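Side-chain contact in reducing end xylose-releasing exo-oligoxylanase (Paenibacillus barengoltzii G22, PDB 5YXT), which hydrolyses xylo-oligosaccharides, probably releasing xylose from their reducing ends, as a member of glycoside hydrolase family 8: residues 82-87 against 150-155. Sequence-based numbering, arbitrary orientation.
Sequences DRQDVF and FNYGTQ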
loop_
_atom_site.group_PDB
_atom_site.type_symbol
_atom_site.label_atom_id
_atom_site.label_comp_id
_atom_site.label_asym_id
_atom_site.label_seq_id
_atom_site.Cartn_x
_atom_site.Cartn_y
_atom_site.Cartn_z
ATOM N N ASP C 82 -36.385 9.653 -3.338
ATOM C CA ASP C 82 -37.712 10.036 -2.835
ATOM C C ASP C 82 -38.376 11.092 -3.723
ATOM O O ASP C 82 -38.812 12.145 -3.250
ATOM C CB ASP C 82 -37.642 10.525 -1.386
ATOM C CG ASP C 82 -38.965 10.421 -0.673
ATOM O OD1 ASP C 82 -39.928 9.902 -1.274
ATOM O OD2 ASP C 82 -39.047 10.872 0.491
ATOM N N ARG C 83 -38.457 10.810 -5.023
ATOM C CA ARG C 83 -39.228 11.651 -5.941
ATOM C C ARG C 83 -40.179 10.767 -6.733
ATOM O O ARG C 83 -39.856 10.264 -7.817
ATOM C CB ARG C 83 -38.324 12.474 -6.838
ATOM C CG ARG C 83 -37.938 13.792 -6.159
ATOM C CD ARG C 83 -36.469 14.057 -6.316
ATOM N NE ARG C 83 -36.022 15.424 -5.991
ATOM C CZ ARG C 83 -35.932 15.946 -4.763
ATOM N NH1 ARG C 83 -36.237 15.221 -3.684
ATOM N NH2 ARG C 83 -35.499 17.199 -4.616
ATOM N N GLN C 84 -41.381 10.600 -6.178
ATOM C CA GLN C 84 -42.388 9.748 -6.797
ATOM C C GLN C 84 -42.869 10.314 -8.120
ATOM O O GLN C 84 -43.215 9.550 -9.026
ATOM C CB GLN C 84 -43.567 9.560 -5.842
ATOM C CG GLN C 84 -44.540 8.492 -6.302
ATOM C CD GLN C 84 -45.594 8.189 -5.254
ATOM O OE1 GLN C 84 -46.327 7.204 -5.350
ATOM N NE2 GLN C 84 -45.671 9.036 -4.245
ATOM N N ASP C 85 -42.904 11.647 -8.251
ATOM C CA ASP C 85 -43.359 12.241 -9.500
ATOM C C ASP C 85 -42.468 11.823 -10.667
ATOM O O ASP C 85 -42.968 11.439 -11.728
ATOM C CB ASP C 85 -43.427 13.769 -9.368
ATOM C CG ASP C 85 -42.117 14.395 -8.895
ATOM O OD1 ASP C 85 -41.389 13.781 -8.066
ATOM O OD2 ASP C 85 -41.820 15.523 -9.359
ATOM N N VAL C 86 -41.145 11.880 -10.492
ATOM C CA VAL C 86 -40.243 11.426 -11.552
ATOM C C VAL C 86 -40.402 9.926 -11.779
ATOM O O VAL C 86 -40.506 9.462 -12.918
ATOM C CB VAL C 86 -38.784 11.787 -11.217
ATOM C CG1 VAL C 86 -37.828 11.063 -12.170
ATOM C CG2 VAL C 86 -38.578 13.287 -11.283
ATOM N N PHE C 87 -40.440 9.153 -10.695
ATOM C CA PHE C 87 -40.656 7.714 -10.795
ATOM C C PHE C 87 -41.886 7.389 -11.632
ATOM O O PHE C 87 -41.814 6.582 -12.565
ATOM C CB PHE C 87 -40.783 7.116 -9.390
ATOM C CG PHE C 87 -40.841 5.608 -9.376
ATOM C CD1 PHE C 87 -42.003 4.945 -9.712
ATOM C CD2 PHE C 87 -39.713 4.857 -9.035
ATOM C CE1 PHE C 87 -42.060 3.549 -9.714
ATOM C CE2 PHE C 87 -39.767 3.471 -9.023
ATOM C CZ PHE C 87 -40.942 2.817 -9.366
ATOM N N PHE C 150 -49.864 1.971 -11.662
ATOM C CA PHE C 150 -49.035 2.325 -10.519
ATOM C C PHE C 150 -49.312 1.451 -9.304
ATOM O O PHE C 150 -49.083 1.886 -8.169
ATOM C CB PHE C 150 -49.209 3.804 -10.173
ATOM C CG PHE C 150 -49.048 4.721 -11.354
ATOM C CD1 PHE C 150 -47.827 4.824 -12.009
ATOM C CD2 PHE C 150 -50.118 5.471 -11.821
ATOM C CE1 PHE C 150 -47.679 5.663 -13.103
ATOM C CE2 PHE C 150 -49.976 6.312 -12.913
ATOM C CZ PHE C 150 -48.759 6.409 -13.555
ATOM N N ASN C 151 -49.789 0.225 -9.525
ATOM C CA ASN C 151 -49.922 -0.770 -8.469
ATOM C C ASN C 151 -48.582 -1.496 -8.373
ATOM O O ASN C 151 -48.432 -2.644 -8.784
ATOM C CB ASN C 151 -51.094 -1.711 -8.752
ATOM C CG ASN C 151 -51.073 -2.299 -10.169
ATOM O OD1 ASN C 151 -50.539 -1.702 -11.113
ATOM N ND2 ASN C 151 -51.660 -3.490 -10.316
ATOM N N TYR C 152 -47.600 -0.793 -7.783
ATOM C CA TYR C 152 -46.181 -1.108 -7.977
ATOM C C TYR C 152 -45.847 -2.552 -7.609
ATOM O O TYR C 152 -45.191 -3.258 -8.381
ATOM C CB TYR C 152 -45.305 -0.168 -7.142
ATOM C CG TYR C 152 -45.546 1.326 -7.306
ATOM C CD1 TYR C 152 -45.368 1.951 -8.536
ATOM C CD2 TYR C 152 -45.916 2.109 -6.216
ATOM C CE1 TYR C 152 -45.562 3.314 -8.677
ATOM C CE2 TYR C 152 -46.110 3.483 -6.342
ATOM C CZ TYR C 152 -45.937 4.081 -7.577
ATOM O OH TYR C 152 -46.126 5.445 -7.722
ATOM N N GLY C 153 -46.235 -2.985 -6.403
ATOM C CA GLY C 153 -45.877 -4.325 -5.954
ATOM C C GLY C 153 -46.467 -5.418 -6.823
ATOM O O GLY C 153 -45.835 -6.453 -7.055
ATOM N N THR C 154 -47.684 -5.204 -7.320
ATOM C CA THR C 154 -48.281 -6.172 -8.234
ATOM C C THR C 154 -47.531 -6.205 -9.559
ATOM O O THR C 154 -47.212 -7.282 -10.074
ATOM C CB THR C 154 -49.756 -5.842 -8.455
ATOM O OG1 THR C 154 -50.446 -5.907 -7.199
ATOM C CG2 THR C 154 -50.379 -6.837 -9.420
ATOM N N GLN C 155 -47.214 -5.029 -10.117
ATOM C CA GLN C 155 -46.433 -4.993 -11.353
ATOM C C GLN C 155 -45.102 -5.718 -11.181
ATOM O O GLN C 155 -44.649 -6.425 -12.087
ATOM C CB GLN C 155 -46.198 -3.545 -11.789
ATOM C CG GLN C 155 -47.471 -2.771 -12.110
ATOM C CD GLN C 155 -48.035 -3.123 -13.458
ATOM O OE1 GLN C 155 -47.328 -3.647 -14.330
ATOM N NE2 GLN C 155 -49.320 -2.835 -13.651
#
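Gln84 and Phe87, in the first turn of helix 84-98, meet Tyr152, which opens helix 152-165; Arg83 and Asn151 at the N-cap positions mark both segments as helix starts. The nearest CA atoms, those of Phe87 and Phe150, are 10.0 Å apart, a gap bridged by side chains. The aromatic rings form an offset edge-to-face pair, with the edge of Phe87 turned to the face of Tyr152, centroids 5.4 Å apart and planes at 86°. Their closest atoms are Phe87 CE1 and Tyr152 CE1, at 3.7 Å. Phe150 O stands 3.5 Å above the opposite face of the Tyr152 ring, over its centre, so the ring is held between them. The extended chain of Gln84, with CG anti to the backbone N (chi1 -170°), carries OE1 to the ring edge, 3.0 Å from Tyr152 OH. This is a close approach alone: Tyr152 OH hydrogen-bonds Asp88 OD1, and Gln84 OE1 hydrogen-bonds Arg146 NH2. A phenylalanine in place of Tyr152 would keep the ring but would probably leave Asp88 OD1 without this mate. Phe87 and Tyr152 both pack on Ala139 of helix 126-143. Because Phe87 and Asp88 are neighbours, the buried Tyr152 is tied to one helix start by an apolar and a polar link.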